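PDB 1JI0: ABC transporter, which binds ATP and probably hydrolyses it to power a branched-chain amino acid transporter. Local coordinates for the adenosine-5'-triphosphate site. Numbering follows the deposited sequence.

The adenosine-5'-triphosphate site. Residues 16, 19, 21, 40-47, 88, 164-165. With ATP (adenosine-5'-triphosphate), chain B.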
loop_
_atom_site.group_PDB
_atom_site.type_symbol
_atom_site.label_atom_id
_atom_site.label_comp_id
_atom_site.label_asym_id
_atom_site.label_seq_id
_atom_site.Cartn_x
_atom_site.Cartn_y
_atom_site.Cartn_z
ATOM N N TYR A 16 14.577 -2.774 16.147
ATOM C CA TYR A 16 15.709 -3.125 15.295
ATOM C C TYR A 16 16.871 -2.140 15.456
ATOM O O TYR A 16 16.707 -0.927 15.446
ATOM C CB TYR A 16 15.231 -3.140 13.842
ATOM C CG TYR A 16 14.911 -1.757 13.393
ATOM C CD1 TYR A 16 15.930 -0.913 12.958
ATOM C CD2 TYR A 16 13.586 -1.326 13.325
ATOM C CE1 TYR A 16 15.629 0.342 12.451
ATOM C CE2 TYR A 16 13.284 -0.071 12.819
ATOM C CZ TYR A 16 14.299 0.761 12.380
ATOM O OH TYR A 16 14.005 2.001 11.848
ATOM N N ILE A 19 16.735 0.994 18.217
ATOM C CA ILE A 19 15.482 1.724 18.333
ATOM C C ILE A 19 14.257 0.833 18.461
ATOM O O ILE A 19 14.192 -0.256 17.893
ATOM C CB ILE A 19 15.288 2.694 17.133
ATOM C CG1 ILE A 19 15.225 1.921 15.817
ATOM C CG2 ILE A 19 16.443 3.682 17.071
ATOM C CD1 ILE A 19 13.875 1.316 15.523
ATOM N N ALA A 21 11.145 0.998 17.235
ATOM C CA ALA A 21 10.347 1.604 16.176
ATOM C C ALA A 21 8.833 1.618 16.387
ATOM O O ALA A 21 8.214 2.679 16.351
ATOM C CB ALA A 21 10.677 0.937 14.855
ATOM N N ALA A 40 4.342 11.775 10.354
ATOM C CA ALA A 40 5.558 12.434 9.890
ATOM C C ALA A 40 6.657 11.426 9.579
ATOM O O ALA A 40 6.591 10.263 9.985
ATOM C CB ALA A 40 6.041 13.425 10.937
ATOM N N ASN A 41 7.675 11.881 8.859
ATOM C CA ASN A 41 8.788 11.019 8.496
ATOM C C ASN A 41 9.471 10.470 9.747
ATOM O O ASN A 41 9.818 11.220 10.658
ATOM C CB ASN A 41 9.790 11.797 7.650
ATOM C CG ASN A 41 10.608 10.896 6.763
ATOM O OD1 ASN A 41 11.456 10.138 7.234
ATOM N ND2 ASN A 41 10.344 10.958 5.463
ATOM N N GLY A 42 9.654 9.157 9.790
ATOM C CA GLY A 42 10.285 8.543 10.943
ATOM C C GLY A 42 9.294 8.073 11.994
ATOM O O GLY A 42 9.682 7.657 13.087
ATOM N N ALA A 43 8.007 8.141 11.672
ATOM C CA ALA A 43 6.970 7.716 12.604
ATOM C C ALA A 43 6.941 6.192 12.742
ATOM O O ALA A 43 6.520 5.665 13.771
ATOM C CB ALA A 43 5.611 8.229 12.137
ATOM N N GLY A 44 7.391 5.491 11.704
ATOM C CA GLY A 44 7.402 4.040 11.738
ATOM C C GLY A 44 6.468 3.418 10.716
ATOM O O GLY A 44 6.123 2.244 10.814
ATOM N N LYS A 45 6.071 4.202 9.719
ATOM C CA LYS A 45 5.154 3.730 8.685
ATOM C C LYS A 45 5.671 2.564 7.840
ATOM O O LYS A 45 4.975 1.564 7.669
ATOM C CB LYS A 45 4.763 4.903 7.772
ATOM C CG LYS A 45 4.062 6.045 8.492
ATOM C CD LYS A 45 3.642 7.149 7.525
ATOM C CE LYS A 45 4.832 7.742 6.782
ATOM N NZ LYS A 45 5.820 8.374 7.705
ATOM N N THR A 46 6.873 2.703 7.287
ATOM C CA THR A 46 7.477 1.658 6.459
ATOM C C THR A 46 7.778 0.425 7.305
ATOM O O THR A 46 7.645 -0.702 6.836
ATOM C CB THR A 46 8.798 2.136 5.815
ATOM O OG1 THR A 46 8.512 3.142 4.842
ATOM C CG2 THR A 46 9.519 0.979 5.119
ATOM N N THR A 47 8.187 0.650 8.547
ATOM C CA THR A 47 8.491 -0.449 9.446
ATOM C C THR A 47 7.222 -1.275 9.654
ATOM O O THR A 47 7.269 -2.502 9.642
ATOM C CB THR A 47 9.016 0.071 10.800
ATOM O OG1 THR A 47 10.232 0.796 10.586
ATOM C CG2 THR A 47 9.301 -1.090 11.758
ATOM N N GLU A 88 8.540 1.835 -1.282
ATOM C CA GLU A 88 8.989 3.160 -1.688
ATOM C C GLU A 88 10.120 2.959 -2.686
ATOM O O GLU A 88 10.828 1.952 -2.635
ATOM C CB GLU A 88 9.524 3.949 -0.489
ATOM C CG GLU A 88 8.460 4.570 0.395
ATOM C CD GLU A 88 9.052 5.377 1.543
ATOM O OE1 GLU A 88 9.628 4.770 2.472
ATOM O OE2 GLU A 88 8.946 6.625 1.509
ATOM N N ASP A 164 3.500 1.952 -0.061
ATOM C CA ASP A 164 4.285 2.840 0.786
ATOM C C ASP A 164 4.600 4.120 0.028
ATOM O O ASP A 164 5.387 4.119 -0.925
ATOM C CB ASP A 164 5.589 2.151 1.228
ATOM C CG ASP A 164 6.282 2.878 2.372
ATOM O OD1 ASP A 164 5.811 3.956 2.792
ATOM O OD2 ASP A 164 7.307 2.374 2.865
ATOM N N GLU A 165 3.961 5.205 0.462
ATOM C CA GLU A 165 4.117 6.530 -0.123
ATOM C C GLU A 165 4.091 6.526 -1.643
ATOM O O GLU A 165 5.055 6.920 -2.288
ATOM C CB GLU A 165 5.408 7.167 0.377
ATOM C CG GLU A 165 5.549 7.055 1.877
ATOM C CD GLU A 165 6.072 8.313 2.497
ATOM O OE1 GLU A 165 5.594 9.398 2.107
ATOM O OE2 GLU A 165 6.954 8.224 3.377
HETATM P PG ATP B . 9.346 5.982 5.114
HETATM O O1G ATP B . 9.809 7.126 4.308
HETATM O O2G ATP B . 7.945 5.575 4.869
HETATM O O3G ATP B . 10.362 4.873 5.202
HETATM P PB ATP B . 8.601 5.959 7.960
HETATM O O1B ATP B . 8.060 7.065 8.812
HETATM O O2B ATP B . 7.708 4.880 7.579
HETATM O O3B ATP B . 9.231 6.606 6.602
HETATM P PA ATP B . 10.503 4.069 9.160
HETATM O O1A ATP B . 10.875 3.259 7.990
HETATM O O2A ATP B . 9.696 3.421 10.226
HETATM O O3A ATP B . 9.878 5.459 8.674
HETATM O "O5'" ATP B . 11.821 4.633 9.780
HETATM C "C5'" ATP B . 11.792 5.501 10.917
HETATM C "C4'" ATP B . 12.252 4.817 12.152
HETATM O "O4'" ATP B . 13.663 4.502 11.969
HETATM C "C3'" ATP B . 12.206 5.718 13.361
HETATM O "O3'" ATP B . 11.579 5.022 14.456
HETATM C "C2'" ATP B . 13.648 6.053 13.616
HETATM O "O2'" ATP B . 13.955 6.310 14.982
HETATM C "C1'" ATP B . 14.342 4.744 13.202
HETATM N N9 ATP B . 15.831 4.815 12.947
HETATM C C8 ATP B . 16.556 4.161 11.971
HETATM N N7 ATP B . 17.840 4.390 11.979
HETATM C C5 ATP B . 17.989 5.265 13.045
HETATM C C6 ATP B . 19.133 5.908 13.610
HETATM N N6 ATP B . 20.340 5.708 13.108
HETATM N N1 ATP B . 18.967 6.733 14.681
HETATM C C2 ATP B . 17.738 6.924 15.179
HETATM N N3 ATP B . 16.578 6.382 14.746
HETATM C C4 ATP B . 16.778 5.543 13.652
HETATM O O HOH W 1 9.230 5.057 15.188
HETATM O O HOH W 2 9.668 9.049 2.625
#
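Tyr16 stands over one face of the adenine in this ABC ATPase, its ring turned steeply, about 73°, so that an edge meets the base, with CE1 4.0 Å from ATP C8. Ile19 lies on that same adenine face, its CG2 methyl 3.6 Å from ATP N3, while its CD1 caps one face of the Tyr16 ring toward the rim; an apolar branch and an aromatic edge suit an aromatic base. A chi1 of 69° tucks CG of Tyr16 between the two backbone arms and aims its hydroxyl at the ribose, OH lying a very short 2.5 Å from ATP O4', where it can donate a hydrogen bond.

The triphosphate lies along the P-loop (Walker A motif), at the N-terminal end of helix 45-52, whose dipole would favour negative charge. Glycine at Gly42 lets the loop take a positive phi, and its N donates to the beta-phosphate O1B. The last two torsions of the Lys45 chain both turn, to about -60°, bringing NZ to 2.8 Å from O1B in a salt bridge. An alanine here would remove the terminal amine and its salt bridge and would probably weaken the hold on the beta-phosphate. Threonine suits position Thr47 because its hydroxyl OG1 donates a 2.7 Å hydrogen bond to ATP O2A of the alpha-phosphate.

Thr46 OG1 bonds to Asp164, the Walker B aspartate, on the syn lone pair of OD2; in this family both residues normally serve Mg2+. Glu88, at the Q-loop position, extends toward the gamma-phosphate, and its OE1 at 2.8 Å from O3G is a clash of acceptors unless a proton intervenes, in a poorly ordered nucleotide. Glu165, the expected catalytic glutamate, shares with Glu88 a water 2.6 Å from O1G.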